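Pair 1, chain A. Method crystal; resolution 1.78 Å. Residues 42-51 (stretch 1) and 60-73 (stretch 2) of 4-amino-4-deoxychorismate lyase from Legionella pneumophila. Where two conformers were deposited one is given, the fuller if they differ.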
# COMPACT_ATOMS: atom_id res chain seq x y z
N PHE A 42 -3.69 26.14 -5.81
CA PHE A 42 -4.01 25.16 -6.86
C PHE A 42 -5.10 24.17 -6.50
O PHE A 42 -5.05 23.01 -6.88
CB PHE A 42 -2.74 24.51 -7.40
CG PHE A 42 -1.79 25.53 -7.87
CD1 PHE A 42 -1.91 26.08 -9.12
CD2 PHE A 42 -0.88 26.07 -6.99
CE1 PHE A 42 -1.08 27.12 -9.52
CE2 PHE A 42 -0.05 27.09 -7.36
CZ PHE A 42 -0.15 27.60 -8.63
N ALA A 43 -6.11 24.68 -5.80
CA ALA A 43 -7.24 23.86 -5.38
C ALA A 43 -7.85 23.09 -6.55
O ALA A 43 -8.25 21.96 -6.38
CB ALA A 43 -8.32 24.73 -4.74
N TYR A 44 -7.92 23.72 -7.72
CA TYR A 44 -8.49 23.06 -8.91
C TYR A 44 -7.65 21.86 -9.30
O TYR A 44 -8.18 20.75 -9.46
CB TYR A 44 -8.66 24.02 -10.12
CG TYR A 44 -9.08 23.22 -11.32
CD1 TYR A 44 -8.17 22.86 -12.27
CD2 TYR A 44 -10.39 22.77 -11.45
CE1 TYR A 44 -8.52 22.09 -13.34
CE2 TYR A 44 -10.76 21.99 -12.55
CZ TYR A 44 -9.81 21.66 -13.49
OH TYR A 44 -10.09 20.89 -14.60
N MSE A 45 -6.35 22.05 -9.44
CA MSE A 45 -5.52 20.93 -9.88
C MSE A 45 -5.56 19.73 -8.93
O MSE A 45 -5.53 18.58 -9.38
CB MSE A 45 -4.08 21.38 -10.22
CG MSE A 45 -4.03 22.28 -11.43
SE MSE A 45 -2.22 22.94 -11.75
CE MSE A 45 -1.63 21.35 -12.62
N HIS A 46 -5.63 20.00 -7.62
CA HIS A 46 -5.79 18.95 -6.62
C HIS A 46 -7.13 18.23 -6.76
O HIS A 46 -7.20 17.01 -6.70
CB HIS A 46 -5.65 19.54 -5.22
CG HIS A 46 -4.25 19.91 -4.88
ND1 HIS A 46 -3.27 18.97 -4.63
CD2 HIS A 46 -3.65 21.12 -4.72
CE1 HIS A 46 -2.12 19.58 -4.37
NE2 HIS A 46 -2.33 20.88 -4.40
N TRP A 47 -8.20 18.99 -6.94
CA TRP A 47 -9.54 18.39 -7.18
C TRP A 47 -9.56 17.53 -8.43
O TRP A 47 -10.15 16.45 -8.47
CB TRP A 47 -10.56 19.54 -7.28
CG TRP A 47 -11.96 19.17 -7.60
CD1 TRP A 47 -12.92 18.75 -6.71
CD2 TRP A 47 -12.57 19.18 -8.88
NE1 TRP A 47 -14.11 18.52 -7.37
CE2 TRP A 47 -13.92 18.77 -8.71
CE3 TRP A 47 -12.12 19.49 -10.17
CZ2 TRP A 47 -14.80 18.65 -9.77
CZ3 TRP A 47 -12.99 19.38 -11.23
CH2 TRP A 47 -14.32 18.98 -11.02
N GLU A 48 -8.94 18.03 -9.48
CA GLU A 48 -8.91 17.32 -10.77
C GLU A 48 -8.22 15.97 -10.63
O GLU A 48 -8.70 14.96 -11.10
CB GLU A 48 -8.17 18.17 -11.79
CG GLU A 48 -7.94 17.55 -13.15
CD GLU A 48 -7.12 18.44 -14.09
OE1 GLU A 48 -6.14 19.10 -13.65
OE2 GLU A 48 -7.47 18.49 -15.28
N ARG A 49 -7.04 15.99 -10.02
CA ARG A 49 -6.25 14.78 -9.88
C ARG A 49 -6.98 13.78 -8.98
O ARG A 49 -7.07 12.61 -9.30
CB ARG A 49 -4.87 15.09 -9.29
CG ARG A 49 -4.02 13.83 -9.14
CD ARG A 49 -2.57 14.14 -8.86
NE ARG A 49 -2.39 14.78 -7.56
CZ ARG A 49 -1.23 15.29 -7.14
NH1 ARG A 49 -0.12 15.14 -7.88
NH2 ARG A 49 -1.17 15.88 -5.97
N LEU A 50 -7.51 14.26 -7.87
CA LEU A 50 -8.24 13.37 -6.93
C LEU A 50 -9.41 12.73 -7.65
O LEU A 50 -9.60 11.52 -7.52
CB LEU A 50 -8.68 14.10 -5.66
CG LEU A 50 -9.47 13.34 -4.59
CD1 LEU A 50 -8.75 12.07 -4.21
CD2 LEU A 50 -9.74 14.27 -3.40
N GLY A 51 -10.15 13.51 -8.44
CA GLY A 51 -11.30 12.98 -9.16
C GLY A 51 -10.91 11.99 -10.24
O GLY A 51 -11.59 10.97 -10.42
N PRO A 60 -16.78 6.72 -6.03
CA PRO A 60 -17.49 7.97 -6.32
C PRO A 60 -16.73 9.22 -5.80
O PRO A 60 -16.14 9.21 -4.69
CB PRO A 60 -18.86 7.79 -5.65
CG PRO A 60 -18.94 6.34 -5.22
CD PRO A 60 -17.56 5.78 -5.21
N PHE A 61 -16.78 10.29 -6.59
CA PHE A 61 -16.31 11.58 -6.18
C PHE A 61 -17.29 12.64 -6.68
O PHE A 61 -17.00 13.37 -7.61
CB PHE A 61 -14.89 11.82 -6.74
CG PHE A 61 -14.18 13.02 -6.15
CD1 PHE A 61 -13.92 13.11 -4.80
CD2 PHE A 61 -13.73 14.05 -6.97
CE1 PHE A 61 -13.25 14.22 -4.26
CE2 PHE A 61 -13.07 15.17 -6.45
CZ PHE A 61 -12.80 15.25 -5.10
N GLU A 62 -18.47 12.67 -6.05
CA GLU A 62 -19.57 13.53 -6.47
C GLU A 62 -19.55 14.74 -5.55
O GLU A 62 -20.44 14.92 -4.71
CB GLU A 62 -20.92 12.80 -6.34
CG GLU A 62 -21.11 11.67 -7.34
CD GLU A 62 -21.25 12.14 -8.76
OE1 GLU A 62 -21.62 13.32 -8.97
OE2 GLU A 62 -21.00 11.31 -9.66
N ILE A 63 -18.49 15.53 -5.68
CA ILE A 63 -18.38 16.82 -5.01
C ILE A 63 -17.93 17.80 -6.08
O ILE A 63 -16.93 17.57 -6.74
CB ILE A 63 -17.44 16.77 -3.80
CG1 ILE A 63 -17.34 18.16 -3.14
CG2 ILE A 63 -16.05 16.26 -4.16
CD1 ILE A 63 -16.61 18.12 -1.75
N SER A 64 -18.67 18.89 -6.24
CA SER A 64 -18.34 19.85 -7.29
C SER A 64 -17.08 20.60 -6.89
O SER A 64 -16.70 20.63 -5.70
CB SER A 64 -19.51 20.82 -7.50
OG SER A 64 -19.65 21.66 -6.36
N PHE A 65 -16.40 21.22 -7.85
CA PHE A 65 -15.24 22.02 -7.51
C PHE A 65 -15.59 23.14 -6.53
O PHE A 65 -14.84 23.42 -5.60
CB PHE A 65 -14.56 22.62 -8.76
CG PHE A 65 -13.48 23.58 -8.41
CD1 PHE A 65 -12.31 23.12 -7.79
CD2 PHE A 65 -13.65 24.95 -8.58
CE1 PHE A 65 -11.32 23.99 -7.41
CE2 PHE A 65 -12.65 25.84 -8.20
CZ PHE A 65 -11.48 25.36 -7.60
N ASP A 66 -16.70 23.84 -6.79
CA ASP A 66 -17.09 24.95 -5.92
C ASP A 66 -17.30 24.47 -4.47
O ASP A 66 -16.91 25.18 -3.54
CB ASP A 66 -18.32 25.64 -6.47
CG ASP A 66 -18.03 26.44 -7.75
OD1 ASP A 66 -16.86 26.77 -8.01
OD2 ASP A 66 -18.99 26.73 -8.49
N ASP A 67 -17.96 23.33 -4.30
CA ASP A 67 -18.19 22.80 -2.95
C ASP A 67 -16.86 22.37 -2.29
O ASP A 67 -16.63 22.64 -1.10
CB ASP A 67 -19.18 21.63 -2.95
CG ASP A 67 -20.64 22.09 -3.16
OD1 ASP A 67 -20.94 23.30 -3.15
OD2 ASP A 67 -21.49 21.21 -3.31
N TRP A 68 -15.98 21.77 -3.09
CA TRP A 68 -14.63 21.40 -2.64
C TRP A 68 -13.92 22.63 -2.13
O TRP A 68 -13.41 22.65 -1.01
CB TRP A 68 -13.88 20.81 -3.81
CG TRP A 68 -12.38 20.72 -3.77
CD1 TRP A 68 -11.51 21.61 -4.31
CD2 TRP A 68 -11.61 19.62 -3.30
NE1 TRP A 68 -10.22 21.16 -4.16
CE2 TRP A 68 -10.25 19.93 -3.55
CE3 TRP A 68 -11.91 18.41 -2.67
CZ2 TRP A 68 -9.22 19.10 -3.17
CZ3 TRP A 68 -10.88 17.57 -2.32
CH2 TRP A 68 -9.54 17.92 -2.55
N PHE A 69 -13.90 23.67 -2.97
CA PHE A 69 -13.20 24.90 -2.61
C PHE A 69 -13.80 25.50 -1.33
O PHE A 69 -13.07 25.85 -0.41
CB PHE A 69 -13.24 25.90 -3.77
CG PHE A 69 -12.35 27.11 -3.57
CD1 PHE A 69 -11.02 27.10 -4.00
CD2 PHE A 69 -12.85 28.26 -2.98
CE1 PHE A 69 -10.20 28.21 -3.82
CE2 PHE A 69 -12.04 29.39 -2.80
CZ PHE A 69 -10.72 29.36 -3.23
N GLU A 70 -15.12 25.56 -1.26
CA GLU A 70 -15.84 26.08 -0.07
C GLU A 70 -15.48 25.30 1.20
O GLU A 70 -15.30 25.89 2.27
CB GLU A 70 -17.37 26.06 -0.30
CG GLU A 70 -18.28 26.28 0.96
CD GLU A 70 -18.07 27.61 1.69
OE1 GLU A 70 -17.16 28.38 1.31
OE2 GLU A 70 -18.82 27.88 2.67
N HIS A 71 -15.38 23.98 1.08
CA HIS A 71 -14.92 23.15 2.21
C HIS A 71 -13.52 23.48 2.66
O HIS A 71 -13.27 23.54 3.87
CB HIS A 71 -15.03 21.66 1.92
CG HIS A 71 -16.38 21.11 2.19
ND1 HIS A 71 -17.26 20.77 1.18
CD2 HIS A 71 -17.02 20.84 3.35
CE1 HIS A 71 -18.37 20.30 1.71
NE2 HIS A 71 -18.25 20.34 3.03
N LEU A 72 -12.62 23.72 1.72
CA LEU A 72 -11.24 24.11 2.04
C LEU A 72 -11.23 25.45 2.77
O LEU A 72 -10.58 25.59 3.81
CB LEU A 72 -10.34 24.19 0.80
CG LEU A 72 -10.16 22.91 -0.05
CD1 LEU A 72 -9.39 23.22 -1.37
CD2 LEU A 72 -9.44 21.84 0.78
N ILE A 73 -12.01 26.40 2.27
CA ILE A 73 -12.06 27.74 2.88
C ILE A 73 -12.63 27.64 4.29
O ILE A 73 -12.09 28.27 5.20
CB ILE A 73 -12.86 28.75 2.03
CG1 ILE A 73 -12.16 29.01 0.69
CG2 ILE A 73 -13.04 30.09 2.80
CD1 ILE A 73 -10.76 29.58 0.77

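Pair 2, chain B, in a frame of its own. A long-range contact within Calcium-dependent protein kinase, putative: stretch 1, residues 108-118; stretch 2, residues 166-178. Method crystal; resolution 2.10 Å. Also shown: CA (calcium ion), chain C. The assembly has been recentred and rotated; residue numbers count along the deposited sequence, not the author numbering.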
# COMPACT_ATOMS: atom_id res chain seq x y z
N THR B 108 8.44 -2.55 2.93
CA THR B 108 7.26 -3.01 3.66
C THR B 108 6.76 -1.94 4.66
O THR B 108 7.56 -1.17 5.19
CB THR B 108 7.52 -4.35 4.42
OG1 THR B 108 7.96 -4.09 5.75
CG2 THR B 108 8.58 -5.20 3.70
N PHE B 109 5.44 -1.91 4.90
CA PHE B 109 4.84 -0.97 5.85
C PHE B 109 5.44 -1.04 7.24
O PHE B 109 5.65 -0.01 7.89
CB PHE B 109 3.34 -1.22 5.97
CG PHE B 109 2.57 -0.75 4.79
CD1 PHE B 109 2.33 -1.60 3.71
CD2 PHE B 109 2.06 0.55 4.75
CE1 PHE B 109 1.60 -1.17 2.61
CE2 PHE B 109 1.33 0.99 3.66
CZ PHE B 109 1.09 0.13 2.58
N LEU B 110 5.69 -2.26 7.70
CA LEU B 110 6.22 -2.48 9.03
C LEU B 110 7.69 -2.07 9.12
O LEU B 110 8.12 -1.54 10.14
CB LEU B 110 6.02 -3.93 9.47
CG LEU B 110 4.63 -4.33 9.98
CD1 LEU B 110 4.59 -5.82 10.28
CD2 LEU B 110 4.21 -3.53 11.22
N LYS B 111 8.44 -2.30 8.04
CA LYS B 111 9.85 -1.96 8.02
C LYS B 111 10.02 -0.45 8.09
O LYS B 111 10.84 0.03 8.86
CB LYS B 111 10.56 -2.52 6.77
CG LYS B 111 11.86 -3.28 7.07
CD LYS B 111 12.84 -2.48 7.91
CE LYS B 111 14.13 -3.24 8.16
NZ LYS B 111 15.14 -2.34 8.78
N ALA B 112 9.22 0.27 7.31
CA ALA B 112 9.25 1.73 7.27
C ALA B 112 8.85 2.36 8.61
O ALA B 112 9.44 3.37 9.01
CB ALA B 112 8.37 2.26 6.14
N ALA B 113 7.86 1.76 9.28
CA ALA B 113 7.46 2.22 10.60
C ALA B 113 8.58 2.02 11.62
O ALA B 113 8.91 2.93 12.38
CB ALA B 113 6.18 1.51 11.05
N PHE B 114 9.16 0.82 11.62
CA PHE B 114 10.30 0.49 12.46
C PHE B 114 11.45 1.48 12.27
O PHE B 114 12.02 1.96 13.24
CB PHE B 114 10.77 -0.94 12.16
CG PHE B 114 11.93 -1.38 13.00
CD1 PHE B 114 11.71 -2.07 14.19
CD2 PHE B 114 13.24 -1.12 12.60
CE1 PHE B 114 12.78 -2.48 14.98
CE2 PHE B 114 14.33 -1.54 13.38
CZ PHE B 114 14.09 -2.22 14.57
N ASN B 115 11.77 1.78 11.01
CA ASN B 115 12.87 2.70 10.69
C ASN B 115 12.62 4.10 11.21
O ASN B 115 13.53 4.74 11.71
CB ASN B 115 13.16 2.74 9.19
CG ASN B 115 13.95 1.52 8.72
OD1 ASN B 115 14.63 0.87 9.51
ND2 ASN B 115 13.84 1.20 7.45
N LYS B 116 11.37 4.57 11.12
CA LYS B 116 11.02 5.87 11.69
C LYS B 116 11.19 5.90 13.21
O LYS B 116 11.60 6.92 13.75
CB LYS B 116 9.60 6.28 11.31
CG LYS B 116 9.51 6.79 9.89
CD LYS B 116 8.19 7.49 9.62
CE LYS B 116 8.22 8.17 8.24
NZ LYS B 116 8.62 7.22 7.15
N ILE B 117 10.91 4.78 13.87
CA ILE B 117 10.99 4.72 15.33
C ILE B 117 12.45 4.61 15.82
O ILE B 117 12.80 5.19 16.84
CB ILE B 117 10.12 3.57 15.91
CG1 ILE B 117 8.63 3.82 15.60
CG2 ILE B 117 10.32 3.44 17.41
CD1 ILE B 117 7.74 2.58 15.76
N ASP B 118 13.26 3.85 15.10
CA ASP B 118 14.68 3.70 15.39
C ASP B 118 15.40 5.00 14.96
O ASP B 118 15.97 5.07 13.87
CB ASP B 118 15.19 2.49 14.62
CG ASP B 118 16.69 2.27 14.76
OD1 ASP B 118 17.24 1.62 13.85
OD2 ASP B 118 17.29 2.74 15.76
N LYS B 166 15.38 -4.19 24.31
CA LYS B 166 15.49 -3.63 22.98
C LYS B 166 14.65 -4.50 22.06
O LYS B 166 14.31 -5.63 22.42
CB LYS B 166 16.95 -3.65 22.52
CG LYS B 166 17.95 -3.11 23.54
CD LYS B 166 19.38 -3.06 22.98
CE LYS B 166 19.61 -1.80 22.15
NZ LYS B 166 19.52 -0.57 22.98
N ILE B 167 14.34 -4.00 20.88
CA ILE B 167 13.47 -4.72 19.95
C ILE B 167 14.07 -4.72 18.55
O ILE B 167 14.29 -3.66 17.96
CB ILE B 167 12.03 -4.11 19.94
CG1 ILE B 167 11.39 -4.18 21.33
CG2 ILE B 167 11.16 -4.79 18.89
CD1 ILE B 167 10.13 -3.32 21.49
N SER B 168 14.35 -5.91 18.03
CA SER B 168 14.80 -6.08 16.65
C SER B 168 13.61 -5.93 15.71
O SER B 168 12.47 -5.94 16.16
CB SER B 168 15.41 -7.47 16.46
OG SER B 168 14.38 -8.46 16.40
N PHE B 169 13.87 -5.81 14.41
CA PHE B 169 12.79 -5.72 13.45
C PHE B 169 11.91 -6.95 13.49
O PHE B 169 10.69 -6.85 13.34
CB PHE B 169 13.26 -5.46 12.02
CG PHE B 169 12.14 -5.50 11.02
CD1 PHE B 169 12.07 -6.52 10.07
CD2 PHE B 169 11.10 -4.57 11.09
CE1 PHE B 169 11.02 -6.58 9.17
CE2 PHE B 169 10.03 -4.63 10.20
CZ PHE B 169 9.99 -5.64 9.23
N GLN B 170 12.53 -8.11 13.69
CA GLN B 170 11.82 -9.39 13.69
C GLN B 170 10.86 -9.48 14.88
O GLN B 170 9.71 -9.89 14.71
CB GLN B 170 12.81 -10.57 13.67
CG GLN B 170 12.22 -11.87 13.11
CD GLN B 170 11.76 -11.74 11.66
OE1 GLN B 170 10.65 -12.13 11.31
NE2 GLN B 170 12.62 -11.18 10.81
N GLU B 171 11.33 -9.09 16.06
CA GLU B 171 10.49 -9.06 17.27
C GLU B 171 9.39 -8.00 17.17
O GLU B 171 8.28 -8.19 17.67
CB GLU B 171 11.34 -8.79 18.50
CG GLU B 171 12.47 -9.77 18.73
CD GLU B 171 13.39 -9.32 19.86
OE1 GLU B 171 13.91 -10.19 20.59
OE2 GLU B 171 13.59 -8.10 20.02
N PHE B 172 9.73 -6.88 16.52
CA PHE B 172 8.77 -5.81 16.25
C PHE B 172 7.68 -6.35 15.33
O PHE B 172 6.49 -6.24 15.64
CB PHE B 172 9.48 -4.62 15.60
CG PHE B 172 8.55 -3.55 15.11
CD1 PHE B 172 8.26 -3.43 13.76
CD2 PHE B 172 7.96 -2.65 16.01
CE1 PHE B 172 7.40 -2.43 13.30
CE2 PHE B 172 7.10 -1.65 15.56
CZ PHE B 172 6.82 -1.54 14.21
N LYS B 173 8.10 -6.94 14.22
CA LYS B 173 7.21 -7.50 13.21
C LYS B 173 6.32 -8.58 13.81
O LYS B 173 5.12 -8.62 13.55
CB LYS B 173 8.02 -8.07 12.04
CG LYS B 173 7.17 -8.56 10.87
CD LYS B 173 7.70 -9.87 10.31
CE LYS B 173 8.75 -9.67 9.22
NZ LYS B 173 8.18 -9.84 7.84
N ASP B 174 6.92 -9.46 14.60
CA ASP B 174 6.20 -10.56 15.22
C ASP B 174 5.14 -10.04 16.18
O ASP B 174 4.02 -10.56 16.20
CB ASP B 174 7.15 -11.51 15.95
CG ASP B 174 7.99 -12.37 15.00
OD1 ASP B 174 7.70 -12.42 13.78
OD2 ASP B 174 8.96 -13.00 15.48
N TYR B 175 5.47 -9.02 16.97
CA TYR B 175 4.46 -8.45 17.87
C TYR B 175 3.29 -7.83 17.09
O TYR B 175 2.13 -8.12 17.37
CB TYR B 175 5.02 -7.46 18.88
CG TYR B 175 3.91 -6.81 19.69
CD1 TYR B 175 3.28 -7.49 20.73
CD2 TYR B 175 3.46 -5.52 19.38
CE1 TYR B 175 2.24 -6.91 21.45
CE2 TYR B 175 2.42 -4.92 20.09
CZ TYR B 175 1.82 -5.62 21.13
OH TYR B 175 0.79 -5.03 21.84
N MET B 176 3.61 -6.97 16.12
CA MET B 176 2.55 -6.25 15.41
C MET B 176 1.61 -7.22 14.70
O MET B 176 0.39 -7.08 14.78
CB MET B 176 3.13 -5.23 14.42
CG MET B 176 3.87 -4.06 15.09
SD MET B 176 2.84 -3.07 16.22
CE MET B 176 1.59 -2.46 15.10
N LEU B 177 2.19 -8.22 14.03
CA LEU B 177 1.40 -9.26 13.34
C LEU B 177 0.45 -10.00 14.27
O LEU B 177 -0.68 -10.28 13.89
CB LEU B 177 2.29 -10.25 12.60
CG LEU B 177 2.92 -9.76 11.29
CD1 LEU B 177 3.99 -10.75 10.83
CD2 LEU B 177 1.88 -9.55 10.20
N SER B 178 0.89 -10.30 15.48
CA SER B 178 0.05 -10.96 16.47
C SER B 178 -1.14 -10.12 16.96
O SER B 178 -2.01 -10.64 17.65
CB SER B 178 0.89 -11.36 17.68
OG SER B 178 1.09 -10.22 18.51
CA CA C . 17.58 2.69 18.06
O HOH W 1 17.78 4.98 17.85
O HOH W 2 18.14 2.68 19.96

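Two indole N-H groups bond across the contact in pair 1, whereas no hydrogen bond crosses in pair 2, where phenylalanines occupy both tryptophan positions. In pair 1, Trp47(A) NE1 donates to Ile63(A) O at 3.0 Å, and Trp68(A) NE1 donates to Ala43(A) O at 3.1 Å. At the matching places in pair 2, carbon meets the same carbonyls: Phe114(B) CE1 lies 3.5 Å from Ile167(B) O, and Phe172(B) CE1 lies 3.4 Å from Leu110(B) O, contacts without a polar hydrogen.

The backbones nevertheless coincide, with an RMSD of 0.2 Å over 14 central residues. In each pair two helices cross at about 120°, their axes approaching to 10.2 Å in pair 1 and 10.3 Å in pair 2. The second helix starts alike in both: Ser64(A) OG accepts from Asp67(A) N, and Ser168(B) OG from Glu171(B) N, each at 3.1 Å, a cap that satisfies a free amide of the first turn.

Phe65(A) and Phe169(B) are the most faithful match, their side-chain centres 0.1 Å apart. Each turns its ring edge to the face of the aromatic opposite, Trp47(A) or Phe114(B), while its own CA sits over that face. Trp47(A) and Phe114(B) in turn direct an edge to the face of Trp68(A) and Phe172(B), offset in pair 2, so the same succession of edges and faces is built from different rings.

One face of the matched phenylalanine is covered differently. Tyr44(A) sends its ring edge toward Phe65(A), centroids 5.7 Å apart; Lys111(B) instead lays its aliphatic stem across Phe169(B), CG 3.9 Å from the ring centroid, with the ammonium too distant for more than weak attraction.

Ala43(A) and Leu110(B) are both knobs, but of different size. The small Ala43(A) is reached by larger neighbours, its CB lying 3.7 Å from Phe69(A) CD1 and 3.8 Å from Leu72(A) CD1. Leu110(B) extends further itself: its CD1 lies 3.8 Å from Lys173(B) CG and its CD2 3.8 Å from Met176(B) CB.

At the far end, Leu50(A) packs its CD2 3.7 Å from Trp68(A) CZ3, while the matching Ile117(B) brings CD1 no closer than 4.3 Å to Phe172(B) CE2. Gly51(A) is still helical, whereas its counterpart Asp118(B) is the first residue to leave helical phi/psi and binds calcium, its OD2 2.3 Å from the CA ion.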